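Local coordinates for putative aspartyl-tRNA synthetase (Leishmania major, PDB 6OD8) that probably catalyses the ATP-dependent attachment of L-aspartate to tRNA(Asp), with release of AMP and diphosphate, as a class II aminoacyl-tRNA synthetase, at the interface of chains A and B. Sequence-based numbering; all coordinates share one arbitrary frame. Chains: chain A/B, Putative aspartyl-tRNA synthetase.

Contact 1: the interface of chains A and B. Residues chain A 209, 212-213, 548-549; chain B 243, 282, 285.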
# COMPACT_ATOMS: atom_id res chain seq x y z
N TRP A 209 9.43 -8.79 18.89
CA TRP A 209 8.09 -9.12 19.35
C TRP A 209 7.88 -8.73 20.81
O TRP A 209 6.76 -8.41 21.21
CB TRP A 209 7.80 -10.62 19.16
CG TRP A 209 8.92 -11.51 19.64
CD1 TRP A 209 9.05 -12.10 20.87
CD2 TRP A 209 10.07 -11.91 18.89
NE1 TRP A 209 10.21 -12.84 20.92
CE2 TRP A 209 10.86 -12.73 19.72
CE3 TRP A 209 10.52 -11.63 17.58
CZ2 TRP A 209 12.07 -13.29 19.29
CZ3 TRP A 209 11.72 -12.19 17.16
CH2 TRP A 209 12.48 -13.01 18.01
N LEU A 212 7.78 -4.63 20.79
CA LEU A 212 6.58 -4.01 20.25
C LEU A 212 5.48 -3.90 21.29
O LEU A 212 4.53 -3.14 21.09
CB LEU A 212 6.07 -4.80 19.03
CG LEU A 212 6.90 -4.74 17.74
CD1 LEU A 212 6.43 -5.79 16.71
CD2 LEU A 212 6.84 -3.33 17.12
N ARG A 213 5.56 -4.67 22.38
CA ARG A 213 4.53 -4.64 23.42
C ARG A 213 4.59 -3.37 24.27
O ARG A 213 3.64 -3.12 25.02
CB ARG A 213 4.66 -5.88 24.32
CG ARG A 213 4.61 -7.19 23.53
CD ARG A 213 4.92 -8.41 24.43
NE ARG A 213 5.21 -9.57 23.57
CZ ARG A 213 5.42 -10.80 24.00
NH1 ARG A 213 5.39 -11.08 25.31
NH2 ARG A 213 5.66 -11.75 23.12
N LEU A 548 9.67 -1.84 11.35
CA LEU A 548 9.20 -2.96 12.17
C LEU A 548 10.30 -3.99 12.39
O LEU A 548 10.57 -4.39 13.53
CB LEU A 548 7.97 -3.58 11.48
CG LEU A 548 6.84 -4.27 12.21
CD1 LEU A 548 6.39 -3.49 13.43
CD2 LEU A 548 5.67 -4.49 11.20
N PHE A 549 10.94 -4.46 11.32
CA PHE A 549 12.04 -5.42 11.41
C PHE A 549 13.16 -4.84 10.57
O PHE A 549 13.24 -5.12 9.36
CB PHE A 549 11.61 -6.80 10.91
CG PHE A 549 10.49 -7.40 11.70
CD1 PHE A 549 10.74 -8.02 12.92
CD2 PHE A 549 9.17 -7.32 11.23
CE1 PHE A 549 9.69 -8.58 13.68
CE2 PHE A 549 8.11 -7.87 11.97
CZ PHE A 549 8.36 -8.50 13.19
N ILE B 243 0.89 -3.01 8.14
CA ILE B 243 2.29 -3.23 8.47
C ILE B 243 3.11 -3.27 7.19
O ILE B 243 2.60 -3.51 6.10
CB ILE B 243 2.55 -4.51 9.30
CG1 ILE B 243 2.27 -5.77 8.46
CG2 ILE B 243 1.76 -4.48 10.66
CD1 ILE B 243 2.54 -7.11 9.24
N VAL B 282 4.24 -10.17 14.35
CA VAL B 282 3.76 -8.88 14.84
C VAL B 282 2.58 -9.06 15.78
O VAL B 282 2.42 -8.29 16.74
CB VAL B 282 3.43 -7.93 13.66
CG1 VAL B 282 2.97 -6.57 14.18
CG2 VAL B 282 4.66 -7.73 12.80
N GLY B 285 3.68 -9.28 19.13
CA GLY B 285 3.95 -7.97 19.69
C GLY B 285 2.70 -7.26 20.18
O GLY B 285 2.76 -6.06 20.46
O HOH W 1 1.60 -3.47 20.36
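In this part of the class II synthetase interface, A:Leu548, in the C-terminal stretch of chain A, reaches B:Ile243 in the motif 1 region and B:Val282 near the end of helix 276-283. From CB its first torsion is chi1 -150°, off the staggered anti position, and CG lies near B:Val282 CG2. There the chain forks, with chi2 at 44°. A:Leu548 CD1 turns back within chain A to A:Leu212 CD2 (3.7 Å), while CD2 goes over the border. The A:Leu548 CD2 methyl meets B:Ile243 CB at 3.7 Å, crossing that side chain obliquely, and B:Val282 CG2 at 3.8 Å, where the two side chains cross near a right angle.

B:Val282 CG2, placed beside its backbone N because CG1 is anti to it (chi1 -178°), is shared: A:Phe549 CE2 approaches the same methyl to 3.5 Å. Farther along, B:Gly285, which has no side chain, lies directly against chain A backbone. B:Gly285 CA is 3.2 Å from A:Trp209 O, a carbonyl that also receives a weak bond from A:Arg213 NE, and 3.9 Å from A:Leu212 CB. No direct polar bond joins the chains here. Instead a water bridges two carbonyls, 3.0 Å from A:Leu212 O and 2.8 Å from B:Gly285 O.

Contact 2: the interface of chains A and B. Residues chain A 260, 271, 297, 299-300, 309, 551-553, 555-556; chain B 248, 262-265.
The main-chain carbonyl oxygen of B:Ile248 is gripped by two hydrogen bonds, both from the side-on guanidinium of A:Arg551. A:Arg551 NE donates at 2.7 Å to B:Ile248 O and is the straighter bond (157° at H), although it sits above the carbonyl plane. A:Arg551 NH2 lies in that plane, 3.0 Å from B:Ile248 O, and is more bent (136°). The acceptor is nearly coplanar with the guanidinium, and a bend at chi2 (-70°) brings the group round to it.

B:Tyr264, with CG anti to its backbone N, sends its phenol across to a second polar site. B:Tyr264 OH donates to A:Asp552 O at 2.8 Å, from well above that carbonyl's plane, and shares a hydrogen bond of 2.8 Å with A:Thr309 OG1, whose direction is not settled. The ring is clamped on both faces: A:Thr556 CG2 forms a CH-pi contact over the face of the B:Tyr264 ring, toward its rim, 3.7 Å from the centroid, and B:Phe265 CD2 lies over the opposite face near the rim. Along one side A:Phe260 points the same way as the tyrosine, its CE1 3.5 Å from B:Tyr264 CD1.

B:Phe265 takes A:Pro553 CB over the centre of its ring, 4.0 Å from the centroid. The CD1 methyl of B:Ile248 meets A:Phe297 tip to tip, CD1 to CD1 at 3.7 Å, while A:Leu271 CD1 caps a face of that phenylalanine.

A:Phe297 and A:Thr309 belong to motif 2, which in this family serves ATP and the tRNA acceptor end. The site thus ties the motif 1 region and strand 261-264 of one subunit to the active-site framework of the other, and may steady it.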
# COMPACT_ATOMS: atom_id res chain seq x y z
N PHE A 260 21.91 -4.12 -5.37
CA PHE A 260 21.71 -5.46 -4.83
C PHE A 260 21.54 -6.41 -6.01
O PHE A 260 20.59 -6.28 -6.78
CB PHE A 260 20.47 -5.52 -3.94
CG PHE A 260 20.69 -5.00 -2.54
CD1 PHE A 260 21.69 -5.53 -1.74
CD2 PHE A 260 19.90 -3.98 -2.03
CE1 PHE A 260 21.90 -5.05 -0.45
CE2 PHE A 260 20.10 -3.49 -0.75
CZ PHE A 260 21.09 -4.02 0.05
N LEU A 271 17.80 -5.27 -7.57
CA LEU A 271 16.67 -4.68 -6.88
C LEU A 271 16.62 -3.19 -7.16
O LEU A 271 17.64 -2.49 -7.11
CB LEU A 271 16.74 -4.92 -5.36
CG LEU A 271 16.56 -6.35 -4.87
CD1 LEU A 271 16.71 -6.39 -3.34
CD2 LEU A 271 15.19 -6.88 -5.29
N PHE A 297 15.15 0.11 -1.87
CA PHE A 297 16.39 -0.53 -1.44
C PHE A 297 17.54 0.42 -1.72
O PHE A 297 17.61 0.99 -2.81
CB PHE A 297 16.57 -1.89 -2.14
CG PHE A 297 15.42 -2.86 -1.93
CD1 PHE A 297 15.38 -3.68 -0.81
CD2 PHE A 297 14.36 -2.94 -2.85
CE1 PHE A 297 14.32 -4.59 -0.60
CE2 PHE A 297 13.29 -3.82 -2.64
CZ PHE A 297 13.27 -4.66 -1.51
N SER A 299 21.70 0.49 -1.57
CA SER A 299 22.81 -0.44 -1.50
C SER A 299 24.07 0.18 -0.91
O SER A 299 25.13 -0.43 -1.00
CB SER A 299 23.11 -1.01 -2.89
OG SER A 299 23.36 0.02 -3.83
N GLU A 300 23.99 1.36 -0.30
CA GLU A 300 25.18 1.96 0.29
C GLU A 300 25.47 1.34 1.66
O GLU A 300 24.56 1.06 2.45
CB GLU A 300 25.02 3.48 0.41
CG GLU A 300 23.68 3.94 0.92
CD GLU A 300 23.35 5.35 0.47
OE1 GLU A 300 24.17 5.95 -0.25
OE2 GLU A 300 22.26 5.85 0.83
N THR A 309 18.83 -0.10 4.83
CA THR A 309 19.11 -0.65 3.51
C THR A 309 17.84 -1.05 2.78
O THR A 309 17.83 -1.14 1.54
CB THR A 309 20.05 -1.85 3.62
OG1 THR A 309 19.49 -2.80 4.53
CG2 THR A 309 21.41 -1.41 4.14
N ARG A 551 16.38 -3.35 8.45
CA ARG A 551 17.45 -3.89 7.62
C ARG A 551 18.54 -2.83 7.54
O ARG A 551 18.26 -1.69 7.19
CB ARG A 551 16.95 -4.22 6.21
CG ARG A 551 15.94 -5.39 6.14
CD ARG A 551 16.71 -6.68 6.44
NE ARG A 551 15.85 -7.86 6.53
CZ ARG A 551 15.34 -8.34 7.67
NH1 ARG A 551 15.58 -7.73 8.83
NH2 ARG A 551 14.57 -9.41 7.63
N ASP A 552 19.76 -3.21 7.86
CA ASP A 552 20.88 -2.31 7.60
C ASP A 552 22.03 -3.23 7.18
O ASP A 552 21.84 -4.46 7.16
CB ASP A 552 21.15 -1.40 8.81
CG ASP A 552 21.67 -2.14 10.03
OD1 ASP A 552 22.38 -3.14 9.88
OD2 ASP A 552 21.36 -1.70 11.16
N PRO A 553 23.22 -2.71 6.82
CA PRO A 553 24.26 -3.61 6.31
C PRO A 553 24.61 -4.76 7.25
O PRO A 553 25.05 -5.82 6.79
CB PRO A 553 25.46 -2.67 6.10
CG PRO A 553 24.85 -1.35 5.86
CD PRO A 553 23.66 -1.30 6.79
N ARG A 555 22.39 -6.09 9.60
CA ARG A 555 21.21 -6.71 10.18
C ARG A 555 20.28 -7.20 9.08
O ARG A 555 19.73 -6.40 8.32
CB ARG A 555 20.47 -5.71 11.09
CG ARG A 555 19.15 -6.27 11.64
CD ARG A 555 18.50 -5.34 12.66
NE ARG A 555 19.27 -5.22 13.92
CZ ARG A 555 19.28 -6.14 14.89
NH1 ARG A 555 18.58 -7.27 14.76
NH2 ARG A 555 20.00 -5.93 15.99
N THR A 556 20.08 -8.53 9.02
CA THR A 556 19.04 -9.15 8.21
C THR A 556 18.13 -10.05 9.04
O THR A 556 17.40 -10.87 8.46
CB THR A 556 19.65 -9.99 7.08
OG1 THR A 556 20.59 -10.91 7.65
CG2 THR A 556 20.38 -9.10 6.09
N ILE B 248 13.76 -8.53 2.15
CA ILE B 248 15.04 -9.22 2.28
C ILE B 248 15.05 -10.01 3.57
O ILE B 248 14.81 -9.45 4.65
CB ILE B 248 16.22 -8.22 2.23
CG1 ILE B 248 16.22 -7.47 0.89
CG2 ILE B 248 17.54 -8.96 2.42
CD1 ILE B 248 17.34 -6.40 0.79
N LEU B 262 20.42 -13.24 -3.04
CA LEU B 262 21.04 -11.98 -3.42
C LEU B 262 22.33 -11.75 -2.66
O LEU B 262 22.54 -12.28 -1.56
CB LEU B 262 20.11 -10.78 -3.21
CG LEU B 262 19.56 -10.53 -1.83
CD1 LEU B 262 19.70 -9.08 -1.41
CD2 LEU B 262 18.07 -10.90 -1.83
N GLU B 263 23.21 -10.97 -3.28
CA GLU B 263 24.44 -10.54 -2.63
C GLU B 263 24.10 -9.41 -1.67
O GLU B 263 23.47 -8.43 -2.06
CB GLU B 263 25.47 -10.10 -3.67
CG GLU B 263 25.87 -11.23 -4.59
CD GLU B 263 26.92 -10.83 -5.61
OE1 GLU B 263 27.44 -9.70 -5.51
OE2 GLU B 263 27.21 -11.65 -6.50
N TYR B 264 24.48 -9.56 -0.40
CA TYR B 264 24.11 -8.60 0.64
C TYR B 264 25.37 -8.18 1.39
O TYR B 264 25.70 -8.73 2.44
CB TYR B 264 23.06 -9.18 1.57
CG TYR B 264 22.40 -8.15 2.44
CD1 TYR B 264 21.30 -7.44 1.99
CD2 TYR B 264 22.88 -7.89 3.73
CE1 TYR B 264 20.68 -6.49 2.80
CE2 TYR B 264 22.27 -6.94 4.54
CZ TYR B 264 21.18 -6.25 4.08
OH TYR B 264 20.57 -5.32 4.87
N PHE B 265 26.08 -7.20 0.83
CA PHE B 265 27.36 -6.72 1.36
C PHE B 265 28.31 -7.91 1.41
O PHE B 265 28.62 -8.46 0.35
CB PHE B 265 27.11 -5.97 2.67
CG PHE B 265 26.23 -4.78 2.49
CD1 PHE B 265 26.73 -3.62 1.92
CD2 PHE B 265 24.88 -4.85 2.79
CE1 PHE B 265 25.92 -2.53 1.71
CE2 PHE B 265 24.06 -3.76 2.57
CZ PHE B 265 24.58 -2.60 2.03

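The C-alpha centres of contact 1 and contact 2 are about 21 Å apart, and both are parts of one two-fold symmetric interface whose every contact has a twin with the chains exchanged. They share no residue, but two short stretches run through both. In chain A the C-terminal segment supplies A:Leu548 and A:Phe549 to contact 1, then A:Arg551 to A:Pro553 and A:Arg555 to A:Thr556 to contact 2; in chain B the motif 1 region supplies B:Ile243 and then B:Ile248. Such pairing fits the dimer typical of class II synthetases, although the crystal alone does not prove its state in solution.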